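Local coordinates for protein probable enoyl-CoA hydratase/isomerase (Pseudomonas aeruginosa PAO1, PDB 5YLO) that acts as a Delta3,Delta2-enoyl-CoA isomerase of the crotonase family, probably shifting double bonds of unsaturated fatty acyl-CoA chains for beta-oxidation, at residues Ala16-Asn21 against Asp42-Asp47; Asn27-Pro32 against Val112-Asp117; Val53-Ser58 against Gly94-Leu99; Trp150-Leu155 against Arg163-Asp168; Glu169-Ser172 against Gly178-Leu181. All coordinates share one frame; numbering follows the deposited sequence.

Interaction 1 of 5, residues Ala16-Asn21 against Asp42-Asp47; sequences AWLVLN and DACERD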
# COMPACT_ATOMS: atom_id res chain seq x y z
N ALA A 16 0.14 -29.77 5.07
CA ALA A 16 0.50 -29.94 6.47
C ALA A 16 -0.38 -29.03 7.32
O ALA A 16 -0.31 -27.80 7.19
CB ALA A 16 1.98 -29.62 6.70
N TRP A 17 -1.20 -29.63 8.18
CA TRP A 17 -2.09 -28.89 9.06
C TRP A 17 -1.42 -28.74 10.42
O TRP A 17 -1.14 -29.73 11.10
CB TRP A 17 -3.43 -29.61 9.21
CG TRP A 17 -4.18 -29.76 7.92
CD1 TRP A 17 -3.86 -30.58 6.87
CD2 TRP A 17 -5.40 -29.10 7.54
NE1 TRP A 17 -4.78 -30.46 5.87
CE2 TRP A 17 -5.74 -29.55 6.25
CE3 TRP A 17 -6.22 -28.16 8.16
CZ2 TRP A 17 -6.87 -29.10 5.58
CZ3 TRP A 17 -7.34 -27.71 7.49
CH2 TRP A 17 -7.66 -28.18 6.21
N LEU A 18 -1.15 -27.49 10.81
CA LEU A 18 -0.56 -27.18 12.10
C LEU A 18 -1.61 -26.43 12.91
O LEU A 18 -1.91 -25.26 12.62
CB LEU A 18 0.71 -26.34 11.95
CG LEU A 18 1.69 -26.81 10.87
CD1 LEU A 18 2.94 -25.96 10.85
CD2 LEU A 18 2.03 -28.28 11.05
N VAL A 19 -2.18 -27.10 13.91
CA VAL A 19 -3.26 -26.54 14.71
C VAL A 19 -2.74 -26.29 16.12
O VAL A 19 -2.25 -27.22 16.78
CB VAL A 19 -4.48 -27.46 14.74
CG1 VAL A 19 -5.65 -26.77 15.42
CG2 VAL A 19 -4.86 -27.90 13.33
N LEU A 20 -2.83 -25.04 16.57
CA LEU A 20 -2.63 -24.75 17.98
C LEU A 20 -3.63 -25.56 18.80
O LEU A 20 -4.81 -25.63 18.46
CB LEU A 20 -2.82 -23.25 18.25
CG LEU A 20 -1.64 -22.30 18.05
CD1 LEU A 20 -1.00 -22.45 16.68
CD2 LEU A 20 -2.09 -20.86 18.27
N ASN A 21 -3.15 -26.20 19.87
CA ASN A 21 -3.98 -27.12 20.64
C ASN A 21 -3.84 -26.85 22.13
O ASN A 21 -3.35 -27.67 22.90
CB ASN A 21 -3.63 -28.57 20.33
CG ASN A 21 -4.72 -29.53 20.75
OD1 ASN A 21 -4.68 -30.75 20.22
ND2 ASN A 21 -5.60 -29.18 21.55
N ASP A 42 10.11 -25.68 10.34
CA ASP A 42 11.37 -26.03 9.69
C ASP A 42 11.28 -27.40 9.03
O ASP A 42 11.87 -27.62 7.96
CB ASP A 42 12.51 -25.99 10.70
CG ASP A 42 13.84 -26.40 10.09
OD1 ASP A 42 14.46 -25.56 9.39
OD2 ASP A 42 14.28 -27.55 10.31
N ALA A 43 10.55 -28.33 9.64
CA ALA A 43 10.37 -29.64 9.03
C ALA A 43 9.53 -29.55 7.76
O ALA A 43 9.76 -30.30 6.81
CB ALA A 43 9.74 -30.61 10.03
N CYS A 44 8.57 -28.63 7.72
CA CYS A 44 7.73 -28.50 6.53
C CYS A 44 8.52 -27.98 5.34
O CYS A 44 8.33 -28.45 4.21
CB CYS A 44 6.54 -27.58 6.83
SG CYS A 44 5.31 -28.30 7.94
N GLU A 45 9.42 -27.02 5.57
CA GLU A 45 10.25 -26.51 4.48
C GLU A 45 11.08 -27.62 3.85
O GLU A 45 11.17 -27.74 2.62
CB GLU A 45 11.16 -25.39 4.98
CG GLU A 45 10.58 -24.00 4.84
CD GLU A 45 11.64 -22.93 4.96
OE1 GLU A 45 12.77 -23.16 4.49
OE2 GLU A 45 11.34 -21.86 5.54
N ARG A 46 11.70 -28.46 4.69
CA ARG A 46 12.57 -29.51 4.18
C ARG A 46 11.79 -30.66 3.55
O ARG A 46 12.30 -31.34 2.65
CB ARG A 46 13.47 -30.04 5.30
CG ARG A 46 14.58 -29.08 5.71
CD ARG A 46 14.89 -29.18 7.20
NE ARG A 46 14.59 -30.50 7.75
CZ ARG A 46 14.91 -30.89 8.98
NH1 ARG A 46 15.54 -30.06 9.80
NH2 ARG A 46 14.59 -32.11 9.39
N ASP A 47 10.57 -30.90 4.00
CA ASP A 47 9.81 -32.07 3.57
C ASP A 47 9.29 -31.89 2.15
O ASP A 47 8.58 -30.92 1.88
CB ASP A 47 8.65 -32.32 4.54
CG ASP A 47 8.07 -33.71 4.42
OD1 ASP A 47 8.17 -34.33 3.34
OD2 ASP A 47 7.49 -34.19 5.42

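Interaction 2 of 5, residues Asn27-Pro32 against Val112-Asp117; sequences NALDIP and VGAGMD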
# COMPACT_ATOMS: atom_id res chain seq x y z
N ASN A 27 -5.84 -21.12 23.10
CA ASN A 27 -4.62 -21.32 22.32
C ASN A 27 -3.60 -20.20 22.57
O ASN A 27 -2.93 -19.73 21.66
CB ASN A 27 -4.93 -21.44 20.82
CG ASN A 27 -5.87 -22.59 20.52
OD1 ASN A 27 -5.44 -23.73 20.40
ND2 ASN A 27 -7.15 -22.29 20.40
N ALA A 28 -3.49 -19.80 23.84
CA ALA A 28 -2.54 -18.76 24.21
C ALA A 28 -1.11 -19.20 23.89
O ALA A 28 -0.75 -20.37 24.08
CB ALA A 28 -2.67 -18.42 25.69
N LEU A 29 -0.31 -18.26 23.41
CA LEU A 29 1.06 -18.56 22.99
C LEU A 29 1.99 -18.59 24.20
O LEU A 29 2.10 -17.60 24.93
CB LEU A 29 1.54 -17.52 21.98
CG LEU A 29 0.84 -17.50 20.62
CD1 LEU A 29 1.27 -16.30 19.78
CD2 LEU A 29 1.09 -18.80 19.86
N ASP A 30 2.65 -19.73 24.41
CA ASP A 30 3.70 -19.84 25.40
C ASP A 30 4.93 -20.44 24.73
O ASP A 30 4.89 -20.86 23.57
CB ASP A 30 3.27 -20.69 26.61
CG ASP A 30 2.71 -22.05 26.21
OD1 ASP A 30 2.81 -22.43 25.03
OD2 ASP A 30 2.17 -22.74 27.10
N ILE A 31 6.04 -20.46 25.46
CA ILE A 31 7.30 -20.94 24.88
C ILE A 31 7.16 -22.35 24.33
O ILE A 31 7.65 -22.60 23.21
CB ILE A 31 8.45 -20.78 25.89
CG1 ILE A 31 8.56 -19.32 26.32
CG2 ILE A 31 9.76 -21.19 25.26
CD1 ILE A 31 9.82 -18.98 27.11
N PRO A 32 6.51 -23.32 25.00
CA PRO A 32 6.36 -24.64 24.37
C PRO A 32 5.63 -24.59 23.04
O PRO A 32 6.04 -25.28 22.09
CB PRO A 32 5.58 -25.44 25.41
CG PRO A 32 5.92 -24.81 26.69
CD PRO A 32 6.02 -23.34 26.40
N VAL A 112 -5.81 -12.25 18.81
CA VAL A 112 -5.50 -11.08 19.63
C VAL A 112 -3.98 -10.94 19.74
O VAL A 112 -3.29 -11.91 20.05
CB VAL A 112 -6.13 -11.18 21.03
CG1 VAL A 112 -5.80 -9.94 21.84
CG2 VAL A 112 -7.63 -11.38 20.93
N GLY A 113 -3.48 -9.74 19.47
CA GLY A 113 -2.08 -9.42 19.73
C GLY A 113 -1.14 -10.30 18.94
O GLY A 113 -1.17 -10.33 17.70
N ALA A 114 -0.28 -11.03 19.65
CA ALA A 114 0.64 -11.96 19.00
C ALA A 114 -0.11 -13.05 18.24
O ALA A 114 0.43 -13.61 17.28
CB ALA A 114 1.59 -12.58 20.02
N GLY A 115 -1.33 -13.37 18.67
CA GLY A 115 -2.13 -14.33 17.94
C GLY A 115 -2.52 -13.83 16.56
O GLY A 115 -2.51 -14.58 15.59
N MET A 116 -2.87 -12.54 16.47
CA MET A 116 -3.13 -11.95 15.17
C MET A 116 -1.85 -11.84 14.35
O MET A 116 -1.86 -12.10 13.14
CB MET A 116 -3.78 -10.57 15.33
CG MET A 116 -4.26 -9.98 14.02
SD MET A 116 -4.80 -8.27 14.21
CE MET A 116 -3.23 -7.44 14.42
N ASP A 117 -0.74 -11.46 14.99
CA ASP A 117 0.53 -11.38 14.29
C ASP A 117 0.91 -12.72 13.67
O ASP A 117 1.54 -12.76 12.60
CB ASP A 117 1.63 -10.90 15.24
CG ASP A 117 1.39 -9.50 15.75
OD1 ASP A 117 0.55 -8.78 15.17
OD2 ASP A 117 2.05 -9.10 16.74

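Interaction 3 of 5, residues Val53-Ser58 against Gly94-Leu99; sequences VVLGGS and GRLHAL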
# COMPACT_ATOMS: atom_id res chain seq x y z
N VAL A 53 0.86 -25.28 3.68
CA VAL A 53 0.82 -25.34 5.14
C VAL A 53 -0.38 -24.55 5.63
O VAL A 53 -0.61 -23.41 5.20
CB VAL A 53 2.12 -24.79 5.76
CG1 VAL A 53 2.02 -24.79 7.28
CG2 VAL A 53 3.31 -25.62 5.30
N VAL A 54 -1.14 -25.15 6.55
CA VAL A 54 -2.30 -24.51 7.15
C VAL A 54 -2.02 -24.32 8.64
O VAL A 54 -1.55 -25.25 9.31
CB VAL A 54 -3.58 -25.34 6.95
CG1 VAL A 54 -4.75 -24.71 7.68
CG2 VAL A 54 -3.89 -25.48 5.46
N LEU A 55 -2.29 -23.12 9.14
CA LEU A 55 -2.15 -22.79 10.55
C LEU A 55 -3.53 -22.47 11.11
O LEU A 55 -4.17 -21.51 10.67
CB LEU A 55 -1.20 -21.60 10.75
CG LEU A 55 -0.91 -21.20 12.19
CD1 LEU A 55 -0.17 -22.31 12.92
CD2 LEU A 55 -0.13 -19.90 12.23
N GLY A 56 -3.98 -23.28 12.07
CA GLY A 56 -5.31 -23.12 12.62
C GLY A 56 -5.30 -23.17 14.13
O GLY A 56 -4.32 -23.57 14.76
N GLY A 57 -6.43 -22.75 14.71
CA GLY A 57 -6.64 -22.84 16.13
C GLY A 57 -7.64 -23.94 16.47
O GLY A 57 -8.32 -24.49 15.62
N SER A 58 -7.71 -24.25 17.76
CA SER A 58 -8.61 -25.28 18.27
C SER A 58 -9.76 -24.63 19.03
O SER A 58 -9.57 -23.65 19.75
CB SER A 58 -7.87 -26.27 19.17
OG SER A 58 -7.14 -27.21 18.41
N GLY A 94 9.56 -14.58 12.23
CA GLY A 94 10.43 -14.39 11.09
C GLY A 94 10.43 -15.56 10.13
O GLY A 94 10.43 -15.37 8.91
N ARG A 95 10.52 -16.77 10.68
CA ARG A 95 10.52 -18.01 9.89
C ARG A 95 9.21 -18.30 9.15
O ARG A 95 9.22 -18.68 7.98
CB ARG A 95 10.88 -19.21 10.78
CG ARG A 95 10.83 -20.55 10.07
CD ARG A 95 11.23 -21.68 11.00
NE ARG A 95 12.59 -21.54 11.49
CZ ARG A 95 13.66 -22.04 10.88
NH1 ARG A 95 14.87 -21.86 11.40
NH2 ARG A 95 13.53 -22.72 9.75
N LEU A 96 8.08 -18.10 9.83
CA LEU A 96 6.77 -18.29 9.23
C LEU A 96 6.54 -17.30 8.10
O LEU A 96 6.03 -17.65 7.03
CB LEU A 96 5.67 -18.17 10.28
CG LEU A 96 4.25 -18.36 9.75
CD1 LEU A 96 4.08 -19.76 9.17
CD2 LEU A 96 3.23 -18.11 10.85
N HIS A 97 6.93 -16.04 8.32
CA HIS A 97 6.72 -15.00 7.32
C HIS A 97 7.52 -15.27 6.06
O HIS A 97 7.06 -14.98 4.95
CB HIS A 97 7.09 -13.64 7.92
CG HIS A 97 7.28 -12.56 6.91
ND1 HIS A 97 8.50 -11.96 6.68
CD2 HIS A 97 6.40 -11.95 6.08
CE1 HIS A 97 8.37 -11.04 5.74
NE2 HIS A 97 7.10 -11.01 5.36
N ALA A 98 8.72 -15.84 6.20
CA ALA A 98 9.61 -16.11 5.07
C ALA A 98 9.61 -17.57 4.65
O ALA A 98 10.51 -17.99 3.92
CB ALA A 98 11.03 -15.67 5.42
N LEU A 99 8.62 -18.35 5.08
CA LEU A 99 8.59 -19.78 4.79
C LEU A 99 8.50 -20.03 3.29
O LEU A 99 7.80 -19.32 2.57
CB LEU A 99 7.41 -20.43 5.51
CG LEU A 99 7.45 -21.95 5.68
CD1 LEU A 99 8.23 -22.31 6.93
CD2 LEU A 99 6.05 -22.53 5.71

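Interaction 4 of 5, residues Trp150-Leu155 against Arg163-Asp168; sequences WHLPRL and RLLFLD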
# COMPACT_ATOMS: atom_id res chain seq x y z
N TRP A 150 4.48 -3.53 11.90
CA TRP A 150 5.09 -3.82 10.61
C TRP A 150 4.08 -4.38 9.62
O TRP A 150 4.06 -3.97 8.46
CB TRP A 150 6.25 -4.81 10.79
CG TRP A 150 7.13 -4.94 9.57
CD1 TRP A 150 8.27 -4.23 9.30
CD2 TRP A 150 6.94 -5.83 8.47
NE1 TRP A 150 8.80 -4.63 8.10
CE2 TRP A 150 8.00 -5.61 7.57
CE3 TRP A 150 5.97 -6.80 8.15
CZ2 TRP A 150 8.13 -6.32 6.37
CZ3 TRP A 150 6.10 -7.50 6.96
CH2 TRP A 150 7.17 -7.25 6.09
N HIS A 151 3.22 -5.30 10.07
CA HIS A 151 2.24 -5.93 9.18
C HIS A 151 1.07 -5.00 8.88
O HIS A 151 0.72 -4.80 7.71
CB HIS A 151 1.73 -7.23 9.80
CG HIS A 151 2.69 -8.37 9.72
ND1 HIS A 151 3.02 -8.97 8.52
CD2 HIS A 151 3.39 -9.02 10.67
CE1 HIS A 151 3.88 -9.94 8.74
NE2 HIS A 151 4.13 -10.00 10.04
N LEU A 152 0.46 -4.44 9.92
CA LEU A 152 -0.82 -3.75 9.76
C LEU A 152 -0.77 -2.59 8.77
O LEU A 152 -1.68 -2.50 7.93
CB LEU A 152 -1.34 -3.30 11.13
CG LEU A 152 -1.77 -4.41 12.08
CD1 LEU A 152 -2.31 -3.82 13.37
CD2 LEU A 152 -2.81 -5.30 11.41
N PRO A 153 0.21 -1.68 8.81
CA PRO A 153 0.22 -0.61 7.80
C PRO A 153 0.39 -1.12 6.38
O PRO A 153 -0.10 -0.49 5.43
CB PRO A 153 1.40 0.28 8.23
CG PRO A 153 2.28 -0.64 9.01
CD PRO A 153 1.34 -1.55 9.74
N ARG A 154 1.08 -2.25 6.20
CA ARG A 154 1.30 -2.78 4.86
C ARG A 154 0.03 -3.42 4.29
O ARG A 154 -0.19 -3.38 3.08
CB ARG A 154 2.45 -3.79 4.88
CG ARG A 154 3.81 -3.15 5.04
CD ARG A 154 4.90 -4.18 5.29
NE ARG A 154 6.22 -3.61 5.08
CZ ARG A 154 6.90 -2.92 6.00
NH1 ARG A 154 6.38 -2.73 7.20
NH2 ARG A 154 8.09 -2.43 5.70
N LEU A 155 -0.81 -4.00 5.15
CA LEU A 155 -2.05 -4.62 4.71
C LEU A 155 -3.23 -3.66 4.69
O LEU A 155 -4.12 -3.80 3.85
CB LEU A 155 -2.38 -5.82 5.60
CG LEU A 155 -1.38 -6.97 5.66
CD1 LEU A 155 -1.68 -7.87 6.84
CD2 LEU A 155 -1.39 -7.76 4.36
N ARG A 163 -6.21 2.98 13.59
CA ARG A 163 -7.51 2.80 14.23
C ARG A 163 -7.56 1.50 15.02
O ARG A 163 -8.05 1.47 16.15
CB ARG A 163 -8.63 2.83 13.19
CG ARG A 163 -8.96 4.21 12.64
CD ARG A 163 -10.20 4.20 11.76
NE ARG A 163 -10.43 5.50 11.16
CZ ARG A 163 -11.17 6.46 11.71
NH1 ARG A 163 -11.75 6.26 12.89
NH2 ARG A 163 -11.33 7.62 11.09
N LEU A 164 -7.03 0.42 14.44
CA LEU A 164 -7.06 -0.87 15.10
C LEU A 164 -6.13 -0.90 16.31
O LEU A 164 -6.45 -1.52 17.33
CB LEU A 164 -6.69 -1.97 14.11
CG LEU A 164 -6.67 -3.40 14.66
CD1 LEU A 164 -8.02 -3.73 15.28
CD2 LEU A 164 -6.32 -4.39 13.56
N LEU A 165 -4.98 -0.24 16.21
CA LEU A 165 -4.02 -0.27 17.31
C LEU A 165 -4.39 0.69 18.43
O LEU A 165 -4.28 0.34 19.61
CB LEU A 165 -2.62 0.05 16.79
CG LEU A 165 -1.90 -1.08 16.03
CD1 LEU A 165 -0.75 -0.53 15.20
CD2 LEU A 165 -1.41 -2.14 16.99
N PHE A 166 -4.84 1.90 18.10
CA PHE A 166 -5.07 2.91 19.12
C PHE A 166 -6.45 2.81 19.76
O PHE A 166 -6.60 3.13 20.95
CB PHE A 166 -4.88 4.31 18.54
CG PHE A 166 -3.47 4.60 18.09
CD1 PHE A 166 -2.43 3.76 18.45
CD2 PHE A 166 -3.20 5.71 17.31
CE1 PHE A 166 -1.14 4.02 18.03
CE2 PHE A 166 -1.90 5.98 16.89
CZ PHE A 166 -0.87 5.13 17.25
N LEU A 167 -7.46 2.37 19.02
CA LEU A 167 -8.78 2.15 19.61
C LEU A 167 -8.85 0.75 20.21
O LEU A 167 -8.21 -0.19 19.74
CB LEU A 167 -9.87 2.32 18.56
CG LEU A 167 -9.89 3.66 17.82
CD1 LEU A 167 -11.09 3.73 16.90
CD2 LEU A 167 -9.89 4.81 18.82
N ASP A 168 -9.65 0.62 21.27
CA ASP A 168 -9.74 -0.65 21.97
C ASP A 168 -10.76 -1.61 21.36
O ASP A 168 -10.84 -2.76 21.80
CB ASP A 168 -10.10 -0.42 23.44
CG ASP A 168 -11.59 -0.47 23.68
OD1 ASP A 168 -12.27 0.52 23.35
OD2 ASP A 168 -12.07 -1.50 24.19

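Interaction 5 of 5, residues Glu169-Ser172 against Gly178-Leu181; sequences EAWS and GAGL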
# COMPACT_ATOMS: atom_id res chain seq x y z
N GLU A 169 -11.53 -1.17 20.37
CA GLU A 169 -12.58 -2.02 19.83
C GLU A 169 -12.00 -3.12 18.96
O GLU A 169 -10.97 -2.94 18.29
CB GLU A 169 -13.58 -1.18 19.02
CG GLU A 169 -13.00 -0.58 17.75
CD GLU A 169 -13.91 0.45 17.11
OE1 GLU A 169 -14.91 0.83 17.75
OE2 GLU A 169 -13.61 0.88 15.98
N ALA A 170 -12.65 -4.28 18.97
CA ALA A 170 -12.27 -5.36 18.08
C ALA A 170 -12.95 -5.20 16.73
O ALA A 170 -14.00 -4.56 16.60
CB ALA A 170 -12.63 -6.72 18.69
N TRP A 171 -12.33 -5.78 15.70
CA TRP A 171 -12.89 -5.78 14.36
C TRP A 171 -13.56 -7.11 14.07
O TRP A 171 -13.04 -8.17 14.44
CB TRP A 171 -11.81 -5.50 13.31
CG TRP A 171 -11.33 -4.09 13.30
CD1 TRP A 171 -11.58 -3.13 14.23
CD2 TRP A 171 -10.52 -3.47 12.29
NE1 TRP A 171 -10.97 -1.95 13.87
CE2 TRP A 171 -10.31 -2.13 12.68
CE3 TRP A 171 -9.94 -3.92 11.10
CZ2 TRP A 171 -9.56 -1.24 11.92
CZ3 TRP A 171 -9.20 -3.03 10.35
CH2 TRP A 171 -9.01 -1.71 10.76
N SER A 172 -14.71 -7.05 13.40
CA SER A 172 -15.40 -8.26 12.98
C SER A 172 -14.74 -8.84 11.74
O SER A 172 -13.89 -8.21 11.10
CB SER A 172 -16.87 -7.96 12.71
OG SER A 172 -17.02 -7.15 11.56
N GLY A 178 -13.25 -6.20 4.72
CA GLY A 178 -13.35 -4.98 3.94
C GLY A 178 -12.12 -4.10 4.02
O GLY A 178 -11.81 -3.38 3.07
N ALA A 179 -11.39 -4.16 5.13
CA ALA A 179 -10.18 -3.37 5.30
C ALA A 179 -8.95 -4.03 4.70
O ALA A 179 -7.89 -3.39 4.64
CB ALA A 179 -9.94 -3.09 6.79
N GLY A 180 -9.05 -5.29 4.27
CA GLY A 180 -7.92 -6.01 3.74
C GLY A 180 -7.15 -6.83 4.75
O GLY A 180 -6.07 -7.33 4.43
N LEU A 181 -7.68 -6.98 5.97
CA LEU A 181 -6.97 -7.76 6.99
C LEU A 181 -6.97 -9.24 6.65
O LEU A 181 -5.94 -9.91 6.78
CB LEU A 181 -7.61 -7.51 8.35
CG LEU A 181 -6.85 -7.97 9.60
CD1 LEU A 181 -5.46 -7.35 9.63
CD2 LEU A 181 -7.63 -7.59 10.84

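Interaction 1 of 5, residues Ala16-Asn21 against Asp42-Asp47
Ala16 and Leu18, on strand 15-20, meet a single residue of helix 31-46, Cys44, inside the beta-alpha-beta unit formed by strand 15-20, helix 31-46 and strand 52-56 in the crotonase-type fold. Ala16 comes first and turns its CB at the helix; its CA lies 7.4 Å from Cys44 CA, the nearest backbone approach of the two segments. Trp17 projects on the other side of the strand, where its indole makes a cation-pi contact with Arg10. Leu18 turns back to the helix, and its branch CD1 stops 4.4 Å from Cys44 SG, a looser approach; its side chain also touches Leu41 and Leu37, one and two turns earlier in the helix. Val19 again faces away from the helix, and Leu20 carries the alternation on to Leu37. On the helix, Cys44 sends SG beside its own backbone N and opposite the carbonyl carbon (chi1 -71°), which aims the sulfur at the strand. On the outer side of the helix, Asp42 OD2 and Arg46 NH1 form a salt bridge of 2.9 Å. Across the two segments the touching is apolar, closest at Ala16 CB to Cys44 SG, 3.8 Å.

Interaction 2 of 5, residues Asn27-Pro32 against Val112-Asp117
Leu29 points its CB at the start of helix 114-120, reaching Ala114 from the loop that leads into helix 31-46. From CB the chain runs to CG, which sits beside the backbone N and opposite the carbonyl carbon (chi1 -67°), carrying the fork out to the helix. There the two methyls part company. CD1 does the touching: it rests 3.7 Å from Ala114 CB and 3.8 Å from Ala114 O, and comes within 4.1 Å of Gly115 N. CD2 serves the sheet instead, packing on Leu20 of strand 15-20. The main chain of Leu29 is hydrogen-bonded to Gly65 and Asp67. In crotonase-family enzymes a backbone NH at the start of this helix supplies half of the oxyanion hole, and Ala114 probably holds that place here; a bound glycerol, about 5 Å from its side chain, is consistent with a pocket. Gly113 is the N-cap residue, and its positive phi (61°) helps turn the chain into the helix. The amide nearest CD1, Gly115 N, is satisfied by Val112 O (2.8 Å), and the methyl asks no polar partner of it. Leu29 itself brings a single methyl and no charge to this helix start: the contact rests on shape and dispersion.

Interaction 3 of 5, residues Val53-Ser58 against Gly94-Leu99
Leu55 lays its CD2 methyl 4.0 Å from CD2 of Leu96, branch against branch, the two side chains crossing at a slant between strand 52-56 and helix 85-97. Both leucines extend their CG opposite the backbone N (chi1 -177° in Leu55, -179° in Leu96), so each stretches away from its own main chain and the methyls meet midway; the CA atoms stay 10.1 Å apart. Two residues earlier on the strand, Val53 makes a different contact. Its CG2, the branch beside the backbone N, approaches Leu99 CD2 at 4.2 Å, and here the side chains cross at about a right angle. Leu99 has already left the helix, which ends as Ala98 departs from helical geometry, so the packing is shared by the last turn and the link to the next strand. Neighbouring side chains of helix 31-46 close the same layer: Val53 also rests on Cys44, Leu55 on Leu37 and Leu96 on Leu41. His97 meets Trp150 edge-to-face and packs on Leu225 of the second subunit. All four touching residues are buried and wholly apolar. Strand 52-56 lies between strands 15-20 and 103-107, both parallel to it, and the chain passes from 52-56 through helices 68-76 and 85-97 to 103-107: this is helix-on-sheet packing of a beta-alpha-beta crossover in the core of the crotonase fold.

Interaction 4 of 5, residues Trp150-Leu155 against Arg163-Asp168
Trp150 O accepts a hydrogen bond from Arg154 NH1 at 2.9 Å, an arginine reaching back one helical turn: Arg154 N bonds weakly to His151 O instead, and the side chain serves Trp150 O. The bond is fairly straight (159° at the hydrogen), and the oxygen lies nearly in the guanidinium plane. The donor approaches well off the line of the C=O bond (122° at the oxygen). Pro153 lies in the same turn; its nitrogen has no hydrogen, and the helix kinks there. One face of the Arg154 guanidinium lies against the Trp150 indole, with CE2 3.2 Å above the plane, which helps fix the orientation of the guanidinium. Arg154 NH2 and Trp150 NE1 bond to Gly220 O and Arg223 O of the second subunit, so this side of helix 146-156 belongs to the interface of the trimer. The contact between the two segments joins consecutive helices of the crotonase fold, 146-156 and 158-166, separated by a very short turn, and it is carried by leucines. Leu152 CD1 touches both Leu164 and Leu165. It meets Leu165 tip to tip, 3.8 Å from CG and 4.1 Å from both CD1 and CD2. Leu164 comes across it at about a right angle, its CD2 4.1 Å from the same methyl. Leu152 CG stands beside its backbone N (chi1 -69°), directing CD1 to both partners, and Leu152 also touches Leu120 and Leu181. The ring of Phe166 meets Phe210 of the second subunit.

Interaction 5 of 5, residues Glu169-Ser172 against Gly178-Leu181
The indole of Trp171 is met obliquely on its six-membered ring: Ala179 CB approaches CZ3 at 3.6 Å, and Leu181 CD2 comes to CE3 at 4.3 Å. The same indole takes part in a cation-pi contact with Arg175, whose NH1 also forms a salt bridge with Glu169 OE2. Trp171 CG stands beside the backbone N (chi1 -72°), opposite the carbonyl carbon, which swings the ring toward the far end of the short helix 173-179. The contact therefore joins the two ends of that helix: Ser172 occupies the N-cap position, its side chain capping a backbone N of the first turn, and Gly180 closes the C-terminus in a Schellman motif with positive phi (92°). After that turn the chain bends so that Leu181 CD2, though past the helix, comes near the ring. The main chain of Trp171 is hydrogen-bonded to Phe133 in the small second sheet of this crotonase fold. Across the two segments the chemistry is purely apolar, a ring against an alanine methyl and a leucine branch. The contact thus rests on burial of hydrocarbon, with the charge of the nearby arginine met by the indole and by Glu169.

Interactions 1 and 3 use neighbouring strands of the main sheet, centres 8 Å apart; strands 15-20 and 52-56 are probably hydrogen-bonded through Leu18 N to Val54 O (2.7 Å) and Leu20 N to Gly56 O (2.8 Å). Asn27 ND2 of interaction 2 bonds to Ser58 O of interaction 3, at 2.8 Å. Interaction 2 flanks the probable oxyanion site near bound glycerol. From there Met116 CE reaches Leu152 CD2 of interaction 4 (3.7 Å). Interactions 4 and 5, centres 10 Å apart, share one apolar cluster: Leu164 CB lies 3.7 Å from Trp171 CZ2. Interaction 1 sits across the chain's centre from both, about 28 Å from interaction 4 between centres.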